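Local coordinates for bartonella effector protein (Bep) substrate of VirB T4SS (Bartonella clarridgeiae, PDB 4YK2) that is translocated by the VirB type IV secretion system, with a BID domain that probably serves as part of its secretion signal, at residues Q37-F49 with A102-Y116. Numbering follows the deposited sequence.
Sequences QEKEIRRLSQIVF and AEKNISKLVEAIHKY
The ring of Tyr-116 meets Gln-37 CB at its edge, near the ring plane, while Glu-38 CG approaches obliquely, 3.6 Å from Tyr-116 CE1, with the carboxylate turned 22° from the ring. Val-48 CG1 lies over the centre of one face of Phe-49, whose CE2 reaches Leu-109 CD2. The two rings lie near opposite ends of this contact, between antiparallel helices of the four-helix bundle of the BID domain; segments 37-49 and 106-116 run at 158° with a closest axis approach of 9.1 Å. The side chains interlock as knobs into holes. Ile-41 enters the hole formed by Leu-109, Ala-112, Ile-113 and Tyr-116; its CG1 rests 3.7 Å from Ala-112 CB. In return, Leu-109 sits among Ile-41, Leu-44, Ser-45 and Val-48, its CG placed anti to the backbone N (chi1 177°), with CD1 against Leu-44 CB and CD2 against Val-48 CG2. Leu-59 and Ile-62 of helix 56-64 touch Ile-41 and Ile-113, respectively, and extend this core. Where helix 97-103 gives way to helix 106-116, the amide of Asn-105 is shared: ND2 bonds to Gln-101 O, and Ile-47 CG2 packs against that nitrogen. Polar links between the segments run through water. One accepts from Gln-37 NE2 and Lys-115 NZ; another donates to Asn-105 OD1 at 2.7 Å and accepts from Arg-43 NH1. Arg-43 also grips Glu-40 side-on, NE to OE1 and NH2 to OE2, the latter at 2.6 Å.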
ATOM      1  N   GLN A  37       4.402   3.344  -7.135  1.00 23.13           N
ATOM      2  CA  GLN A  37       3.661   2.545  -6.154  1.00 26.20           C
ATOM      3  C   GLN A  37       3.137   3.417  -5.026  1.00 26.81           C
ATOM      4  O   GLN A  37       2.013   3.219  -4.562  1.00 27.31           O
ATOM      5  CB  GLN A  37       4.526   1.417  -5.594  1.00 24.75           C
ATOM      6  CG  GLN A  37       4.856   0.352  -6.655  1.00 29.53           C
ATOM      7  CD  GLN A  37       3.624  -0.109  -7.406  1.00 30.80           C
ATOM      8  OE1 GLN A  37       2.579  -0.375  -6.803  1.00 32.61           O
ATOM      9  NE2 GLN A  37       3.734  -0.209  -8.728  1.00 30.59           N
ATOM     10  N   GLU A  38       3.947   4.379  -4.584  1.00 24.81           N
ATOM     11  CA  GLU A  38       3.508   5.288  -3.532  1.00 27.98           C
ATOM     12  C   GLU A  38       2.249   6.019  -3.970  1.00 25.73           C
ATOM     13  O   GLU A  38       1.327   6.196  -3.190  1.00 22.17           O
ATOM     14  CB  GLU A  38       4.595   6.302  -3.171  1.00 27.90           C
ATOM     15  CG  GLU A  38       5.805   5.716  -2.481  1.00 33.50           C
ATOM     16  CD  GLU A  38       6.845   6.779  -2.161  1.00 41.41           C
ATOM     17  OE1 GLU A  38       6.906   7.784  -2.896  1.00 46.70           O
ATOM     18  OE2 GLU A  38       7.596   6.616  -1.183  1.00 44.83           O
ATOM     19  N   LYS A  39       2.217   6.443  -5.224  1.00 25.29           N
ATOM     20  CA  LYS A  39       1.053   7.132  -5.762  1.00 22.68           C
ATOM     21  C   LYS A  39      -0.179   6.218  -5.783  1.00 23.30           C
ATOM     22  O   LYS A  39      -1.268   6.620  -5.381  1.00 26.27           O
ATOM     23  CB  LYS A  39       1.366   7.646  -7.173  1.00 27.54           C
ATOM     24  CG  LYS A  39       0.248   8.434  -7.849  1.00 33.87           C
ATOM     25  CD  LYS A  39       0.702   8.867  -9.260  1.00 44.26           C
ATOM     26  CE  LYS A  39      -0.279   9.828  -9.925  1.00 54.42           C
ATOM     27  NZ  LYS A  39       0.292  10.448 -11.160  1.00 64.18           N
ATOM     28  N   GLU A  40      -0.013   4.995  -6.270  1.00 28.13           N
ATOM     29  CA  GLU A  40      -1.133   4.066  -6.328  1.00 29.37           C
ATOM     30  C   GLU A  40      -1.597   3.666  -4.918  1.00 26.91           C
ATOM     31  O   GLU A  40      -2.796   3.487  -4.687  1.00 25.33           O
ATOM     32  CB  GLU A  40      -0.761   2.826  -7.147  1.00 33.23           C
ATOM     33  CG  GLU A  40      -1.865   1.773  -7.285  1.00 30.91           C
ATOM     34  CD  GLU A  40      -3.039   2.217  -8.159  1.00 37.76           C
ATOM     35  OE1 GLU A  40      -3.123   3.404  -8.531  1.00 39.36           O
ATOM     36  OE2 GLU A  40      -3.895   1.367  -8.478  1.00 38.58           O
ATOM     37  N   ILE A  41      -0.659   3.536  -3.979  1.00 21.41           N
ATOM     38  CA  ILE A  41      -1.033   3.254  -2.584  1.00 23.87           C
ATOM     39  C   ILE A  41      -1.883   4.394  -1.999  1.00 25.28           C
ATOM     40  O   ILE A  41      -2.861   4.149  -1.280  1.00 20.99           O
ATOM     41  CB  ILE A  41       0.215   2.974  -1.726  1.00 20.64           C
ATOM     42  CG1 ILE A  41       0.832   1.625  -2.147  1.00 20.32           C
ATOM     43  CG2 ILE A  41      -0.154   2.940  -0.230  1.00 19.39           C
ATOM     44  CD1 ILE A  41       2.197   1.340  -1.524  1.00 21.83           C
ATOM     45  N   ARG A  42      -1.518   5.638  -2.305  0.57 23.05           N
ATOM     46  CA  ARG A  42      -2.324   6.772  -1.862  0.57 24.93           C
ATOM     47  C   ARG A  42      -3.734   6.720  -2.464  0.57 27.40           C
ATOM     48  O   ARG A  42      -4.723   6.928  -1.754  0.57 22.92           O
ATOM     49  CB  ARG A  42      -1.649   8.104  -2.216  0.57 25.27           C
ATOM     50  CG  ARG A  42      -0.554   8.532  -1.236  0.57 27.14           C
ATOM     51  CD  ARG A  42      -0.131   9.982  -1.451  0.57 29.24           C
ATOM     52  NE  ARG A  42       0.282  10.230  -2.829  0.57 29.58           N
ATOM     53  CZ  ARG A  42       1.541  10.189  -3.252  0.57 30.35           C
ATOM     54  NH1 ARG A  42       2.525   9.918  -2.405  0.57 22.98           N
ATOM     55  NH2 ARG A  42       1.809  10.427  -4.524  0.57 20.39           N
ATOM     56  N   ARG A  43      -3.817   6.443  -3.765  1.00 26.22           N
ATOM     57  CA  ARG A  43      -5.098   6.388  -4.471  1.00 26.38           C
ATOM     58  C   ARG A  43      -5.990   5.296  -3.901  1.00 24.48           C
ATOM     59  O   ARG A  43      -7.175   5.520  -3.619  1.00 25.07           O
ATOM     60  CB  ARG A  43      -4.889   6.151  -5.977  1.00 25.96           C
ATOM     61  CG  ARG A  43      -6.154   6.381  -6.820  1.00 29.79           C
ATOM     62  CD  ARG A  43      -5.974   5.967  -8.299  1.00 27.65           C
ATOM     63  NE  ARG A  43      -5.725   4.528  -8.415  1.00 30.82           N
ATOM     64  CZ  ARG A  43      -6.681   3.599  -8.456  1.00 34.96           C
ATOM     65  NH1 ARG A  43      -7.958   3.951  -8.391  1.00 31.66           N
ATOM     66  NH2 ARG A  43      -6.364   2.313  -8.562  1.00 32.19           N
ATOM     67  N   LEU A  44      -5.414   4.118  -3.705  1.00 21.21           N
ATOM     68  CA  LEU A  44      -6.167   2.995  -3.143  1.00 21.12           C
ATOM     69  C   LEU A  44      -6.511   3.177  -1.655  1.00 24.03           C
ATOM     70  O   LEU A  44      -7.572   2.732  -1.202  1.00 21.52           O
ATOM     71  CB  LEU A  44      -5.385   1.701  -3.351  1.00 19.46           C
ATOM     72  CG  LEU A  44      -5.237   1.294  -4.828  1.00 20.56           C
ATOM     73  CD1 LEU A  44      -4.228   0.176  -4.956  1.00 20.11           C
ATOM     74  CD2 LEU A  44      -6.571   0.845  -5.425  1.00 24.49           C
ATOM     75  N   SER A  45      -5.627   3.825  -0.898  1.00 21.54           N
ATOM     76  CA  SER A  45      -5.883   4.057   0.535  1.00 22.74           C
ATOM     77  C   SER A  45      -7.047   5.031   0.738  1.00 24.06           C
ATOM     78  O   SER A  45      -7.831   4.906   1.688  1.00 21.73           O
ATOM     79  CB  SER A  45      -4.624   4.590   1.244  1.00 26.68           C
ATOM     80  OG  SER A  45      -3.599   3.594   1.320  1.00 27.42           O
ATOM     81  N   GLN A  46      -7.139   6.011  -0.151  1.00 17.87           N
ATOM     82  CA  GLN A  46      -8.281   6.915  -0.173  1.00 22.34           C
ATOM     83  C   GLN A  46      -9.581   6.119  -0.339  1.00 27.26           C
ATOM     84  O   GLN A  46     -10.575   6.385   0.355  1.00 23.06           O
ATOM     85  CB  GLN A  46      -8.123   7.954  -1.290  1.00 21.54           C
ATOM     86  CG  GLN A  46      -9.382   8.792  -1.576  1.00 32.66           C
ATOM     87  CD  GLN A  46      -9.860   9.589  -0.371  1.00 47.16           C
ATOM     88  OE1 GLN A  46      -9.063  10.003   0.478  1.00 48.62           O
ATOM     89  NE2 GLN A  46     -11.172   9.813  -0.293  1.00 47.94           N
ATOM     90  N   ILE A  47      -9.572   5.135  -1.236  1.00 25.09           N
ATOM     91  CA  ILE A  47     -10.769   4.327  -1.485  1.00 24.30           C
ATOM     92  C   ILE A  47     -11.083   3.389  -0.320  1.00 25.85           C
ATOM     93  O   ILE A  47     -12.239   3.257   0.099  1.00 25.68           O
ATOM     94  CB  ILE A  47     -10.632   3.513  -2.792  1.00 27.51           C
ATOM     95  CG1 ILE A  47     -10.454   4.448  -3.998  1.00 29.20           C
ATOM     96  CG2 ILE A  47     -11.854   2.628  -2.978  1.00 24.70           C
ATOM     97  CD1 ILE A  47     -10.036   3.732  -5.298  1.00 27.46           C
ATOM     98  N   VAL A  48     -10.056   2.724   0.198  1.00 22.31           N
ATOM     99  CA  VAL A  48     -10.246   1.738   1.257  1.00 23.48           C
ATOM    100  C   VAL A  48     -10.579   2.407   2.604  1.00 20.62           C
ATOM    101  O   VAL A  48     -11.483   1.968   3.310  1.00 23.32           O
ATOM    102  CB  VAL A  48      -8.997   0.831   1.388  1.00 22.65           C
ATOM    103  CG1 VAL A  48      -9.108  -0.064   2.617  1.00 21.71           C
ATOM    104  CG2 VAL A  48      -8.804  -0.001   0.128  1.00 20.75           C
ATOM    105  N   PHE A  49      -9.853   3.472   2.947  1.00 21.17           N
ATOM    106  CA  PHE A  49      -9.937   4.062   4.283  1.00 21.88           C
ATOM    107  C   PHE A  49     -10.462   5.491   4.305  1.00 25.74           C
ATOM    108  O   PHE A  49     -10.774   6.016   5.371  1.00 25.08           O
ATOM    109  CB  PHE A  49      -8.560   4.051   4.965  1.00 18.68           C
ATOM    110  CG  PHE A  49      -8.033   2.673   5.258  1.00 21.87           C
ATOM    111  CD1 PHE A  49      -8.672   1.853   6.181  1.00 23.81           C
ATOM    112  CD2 PHE A  49      -6.881   2.208   4.634  1.00 23.39           C
ATOM    113  CE1 PHE A  49      -8.186   0.587   6.475  1.00 25.17           C
ATOM    114  CE2 PHE A  49      -6.382   0.934   4.915  1.00 24.66           C
ATOM    115  CZ  PHE A  49      -7.036   0.119   5.838  1.00 25.86           C
ATOM    116  N   ALA A 102     -14.712   0.060  -1.039  1.00 23.27           N
ATOM    117  CA  ALA A 102     -13.562  -0.026  -0.146  1.00 22.20           C
ATOM    118  C   ALA A 102     -13.060  -1.464  -0.087  1.00 28.22           C
ATOM    119  O   ALA A 102     -11.866  -1.729  -0.304  1.00 23.85           O
ATOM    120  CB  ALA A 102     -13.922   0.477   1.261  1.00 20.71           C
ATOM    121  N   GLU A 103     -13.983  -2.389   0.181  1.00 24.60           N
ATOM    122  CA  GLU A 103     -13.635  -3.802   0.311  1.00 26.01           C
ATOM    123  C   GLU A 103     -13.055  -4.368  -0.983  1.00 27.61           C
ATOM    124  O   GLU A 103     -12.101  -5.140  -0.946  1.00 24.59           O
ATOM    125  CB  GLU A 103     -14.854  -4.623   0.754  1.00 28.48           C
ATOM    126  CG  GLU A 103     -15.217  -4.381   2.220  1.00 30.94           C
ATOM    127  CD  GLU A 103     -16.358  -5.261   2.723  1.00 36.43           C
ATOM    128  OE1 GLU A 103     -17.020  -5.937   1.905  1.00 38.30           O
ATOM    129  OE2 GLU A 103     -16.591  -5.267   3.946  1.00 35.27           O
ATOM    130  N   LYS A 104     -13.615  -3.964  -2.120  1.00 21.72           N
ATOM    131  CA  LYS A 104     -13.182  -4.504  -3.408  1.00 30.28           C
ATOM    132  C   LYS A 104     -11.837  -3.951  -3.855  1.00 29.71           C
ATOM    133  O   LYS A 104     -11.311  -4.364  -4.882  1.00 28.60           O
ATOM    134  CB  LYS A 104     -14.222  -4.225  -4.492  1.00 32.38           C
ATOM    135  CG  LYS A 104     -15.472  -5.075  -4.372  1.00 49.12           C
ATOM    136  CD  LYS A 104     -16.557  -4.582  -5.322  1.00 61.81           C
ATOM    137  CE  LYS A 104     -17.903  -5.218  -5.007  1.00 70.51           C
ATOM    138  NZ  LYS A 104     -18.979  -4.716  -5.907  1.00 75.38           N
ATOM    139  N   ASN A 105     -11.264  -3.036  -3.084  1.00 28.21           N
ATOM    140  CA  ASN A 105      -9.967  -2.491  -3.462  1.00 26.09           C
ATOM    141  C   ASN A 105      -8.848  -2.901  -2.519  1.00 27.85           C
ATOM    142  O   ASN A 105      -7.696  -2.545  -2.733  1.00 27.58           O
ATOM    143  CB  ASN A 105     -10.056  -0.970  -3.567  1.00 27.53           C
ATOM    144  CG  ASN A 105     -10.595  -0.532  -4.913  1.00 31.28           C
ATOM    145  OD1 ASN A 105      -9.846  -0.429  -5.874  1.00 30.41           O
ATOM    146  ND2 ASN A 105     -11.903  -0.316  -4.996  1.00 30.04           N
ATOM    147  N   ILE A 106      -9.185  -3.665  -1.483  1.00 24.43           N
ATOM    148  CA  ILE A 106      -8.180  -4.136  -0.544  1.00 22.00           C
ATOM    149  C   ILE A 106      -7.138  -5.032  -1.242  1.00 28.63           C
ATOM    150  O   ILE A 106      -5.930  -4.862  -1.040  1.00 22.93           O
ATOM    151  CB  ILE A 106      -8.864  -4.842   0.640  1.00 28.42           C
ATOM    152  CG1 ILE A 106      -9.492  -3.776   1.555  1.00 27.40           C
ATOM    153  CG2 ILE A 106      -7.886  -5.701   1.409  1.00 29.16           C
ATOM    154  CD1 ILE A 106     -10.308  -4.331   2.686  1.00 33.30           C
ATOM    155  N   SER A 107      -7.598  -5.968  -2.072  1.00 24.72           N
ATOM    156  CA  SER A 107      -6.681  -6.834  -2.812  1.00 30.35           C
ATOM    157  C   SER A 107      -5.619  -6.028  -3.595  1.00 29.23           C
ATOM    158  O   SER A 107      -4.422  -6.314  -3.507  1.00 24.28           O
ATOM    159  CB  SER A 107      -7.472  -7.741  -3.763  1.00 31.57           C
ATOM    160  OG  SER A 107      -6.619  -8.652  -4.424  1.00 38.54           O
ATOM    161  N   LYS A 108      -6.048  -5.002  -4.327  1.00 28.85           N
ATOM    162  CA  LYS A 108      -5.095  -4.231  -5.120  0.57 31.80           C
ATOM    163  C   LYS A 108      -4.205  -3.359  -4.230  1.00 26.80           C
ATOM    164  O   LYS A 108      -3.047  -3.117  -4.572  1.00 25.17           O
ATOM    165  CB  LYS A 108      -5.822  -3.383  -6.170  0.57 32.88           C
ATOM    166  CG  LYS A 108      -6.272  -4.175  -7.418  0.57 35.22           C
ATOM    167  CD  LYS A 108      -5.100  -4.530  -8.345  0.57 36.30           C
ATOM    168  CE  LYS A 108      -5.574  -5.200  -9.638  0.57 33.36           C
ATOM    169  NZ  LYS A 108      -4.493  -5.281 -10.660  0.57 31.62           N
ATOM    170  N   LEU A 109      -4.717  -2.914  -3.085  1.00 21.66           N
ATOM    171  CA  LEU A 109      -3.888  -2.161  -2.142  1.00 22.36           C
ATOM    172  C   LEU A 109      -2.752  -3.055  -1.611  1.00 22.41           C
ATOM    173  O   LEU A 109      -1.594  -2.642  -1.555  1.00 26.26           O
ATOM    174  CB  LEU A 109      -4.738  -1.609  -0.983  1.00 18.07           C
ATOM    175  CG  LEU A 109      -4.023  -0.858   0.150  1.00 21.24           C
ATOM    176  CD1 LEU A 109      -3.129   0.258  -0.381  1.00 18.95           C
ATOM    177  CD2 LEU A 109      -5.042  -0.290   1.152  1.00 17.10           C
ATOM    178  N   VAL A 110      -3.081  -4.287  -1.241  1.00 22.07           N
ATOM    179  CA  VAL A 110      -2.059  -5.247  -0.818  1.00 21.71           C
ATOM    180  C   VAL A 110      -0.999  -5.469  -1.925  1.00 25.15           C
ATOM    181  O   VAL A 110       0.205  -5.491  -1.654  1.00 22.36           O
ATOM    182  CB  VAL A 110      -2.726  -6.578  -0.391  1.00 24.62           C
ATOM    183  CG1 VAL A 110      -1.696  -7.674  -0.155  1.00 24.83           C
ATOM    184  CG2 VAL A 110      -3.619  -6.351   0.867  1.00 22.51           C
ATOM    185  N   GLU A 111      -1.440  -5.618  -3.169  1.00 23.29           N
ATOM    186  CA  GLU A 111      -0.492  -5.838  -4.264  1.00 26.80           C
ATOM    187  C   GLU A 111       0.435  -4.653  -4.445  1.00 24.90           C
ATOM    188  O   GLU A 111       1.623  -4.822  -4.707  1.00 26.23           O
ATOM    189  CB  GLU A 111      -1.218  -6.117  -5.578  1.00 29.56           C
ATOM    190  CG  GLU A 111      -1.893  -7.466  -5.625  1.00 44.57           C
ATOM    191  CD  GLU A 111      -2.375  -7.824  -7.019  1.00 52.26           C
ATOM    192  OE1 GLU A 111      -1.733  -7.398  -8.009  1.00 53.13           O
ATOM    193  OE2 GLU A 111      -3.399  -8.526  -7.119  1.00 51.04           O
ATOM    194  N   ALA A 112      -0.099  -3.448  -4.300  1.00 24.54           N
ATOM    195  CA  ALA A 112       0.715  -2.256  -4.495  1.00 25.38           C
ATOM    196  C   ALA A 112       1.760  -2.137  -3.389  1.00 28.90           C
ATOM    197  O   ALA A 112       2.882  -1.700  -3.631  1.00 28.02           O
ATOM    198  CB  ALA A 112      -0.153  -1.022  -4.549  1.00 25.62           C
ATOM    199  N   ILE A 113       1.397  -2.556  -2.182  1.00 27.17           N
ATOM    200  CA  ILE A 113       2.337  -2.549  -1.069  1.00 23.55           C
ATOM    201  C   ILE A 113       3.442  -3.584  -1.295  1.00 22.91           C
ATOM    202  O   ILE A 113       4.610  -3.318  -1.009  1.00 28.09           O
ATOM    203  CB  ILE A 113       1.600  -2.774   0.271  1.00 23.14           C
ATOM    204  CG1 ILE A 113       0.775  -1.535   0.623  1.00 20.38           C
ATOM    205  CG2 ILE A 113       2.587  -3.092   1.399  1.00 24.22           C
ATOM    206  CD1 ILE A 113      -0.206  -1.763   1.787  1.00 20.65           C
ATOM    207  N   HIS A 114       3.090  -4.750  -1.832  1.00 25.75           N
ATOM    208  CA  HIS A 114       4.102  -5.761  -2.161  1.00 25.80           C
ATOM    209  C   HIS A 114       5.054  -5.243  -3.249  1.00 29.79           C
ATOM    210  O   HIS A 114       6.268  -5.448  -3.164  1.00 26.90           O
ATOM    211  CB  HIS A 114       3.458  -7.073  -2.620  1.00 32.01           C
ATOM    212  CG  HIS A 114       3.071  -7.989  -1.499  1.00 48.22           C
ATOM    213  ND1 HIS A 114       3.995  -8.706  -0.766  1.00 53.40           N
ATOM    214  CD2 HIS A 114       1.854  -8.322  -0.996  1.00 47.71           C
ATOM    215  CE1 HIS A 114       3.366  -9.424   0.151  1.00 50.61           C
ATOM    216  NE2 HIS A 114       2.066  -9.214   0.028  1.00 39.29           N
ATOM    217  N   LYS A 115       4.511  -4.570  -4.260  1.00 25.57           N
ATOM    218  CA  LYS A 115       5.348  -3.981  -5.318  1.00 27.88           C
ATOM    219  C   LYS A 115       6.269  -2.890  -4.777  1.00 31.08           C
ATOM    220  O   LYS A 115       7.440  -2.825  -5.142  1.00 28.61           O
ATOM    221  CB  LYS A 115       4.484  -3.419  -6.441  1.00 27.39           C
ATOM    222  CG  LYS A 115       3.833  -4.489  -7.299  1.00 33.68           C
ATOM    223  CD  LYS A 115       3.071  -3.880  -8.458  1.00 36.87           C
ATOM    224  CE  LYS A 115       2.317  -4.965  -9.225  1.00 48.29           C
ATOM    225  NZ  LYS A 115       1.242  -4.399 -10.084  1.00 50.77           N
ATOM    226  N   TYR A 116       5.730  -2.036  -3.908  1.00 26.58           N
ATOM    227  CA  TYR A 116       6.516  -1.013  -3.229  1.00 24.08           C
ATOM    228  C   TYR A 116       7.672  -1.647  -2.455  1.00 25.77           C
ATOM    229  O   TYR A 116       8.833  -1.246  -2.603  1.00 25.87           O
ATOM    230  CB  TYR A 116       5.605  -0.197  -2.296  1.00 20.42           C
ATOM    231  CG  TYR A 116       6.334   0.761  -1.385  1.00 24.66           C
ATOM    232  CD1 TYR A 116       6.728   2.017  -1.834  1.00 25.88           C
ATOM    233  CD2 TYR A 116       6.605   0.419  -0.065  1.00 27.64           C
ATOM    234  CE1 TYR A 116       7.387   2.888  -1.004  1.00 26.66           C
ATOM    235  CE2 TYR A 116       7.263   1.285   0.774  1.00 26.37           C
ATOM    236  CZ  TYR A 116       7.647   2.522   0.300  1.00 27.72           C
ATOM    237  OH  TYR A 116       8.298   3.385   1.143  1.00 31.89           O
TER
HETATM  238  O   HOH W   1       2.207  -1.440 -10.887  1.00 53.37           O
HETATM  239  O   HOH W   2      -9.360   1.085  -8.051  1.00 38.61           O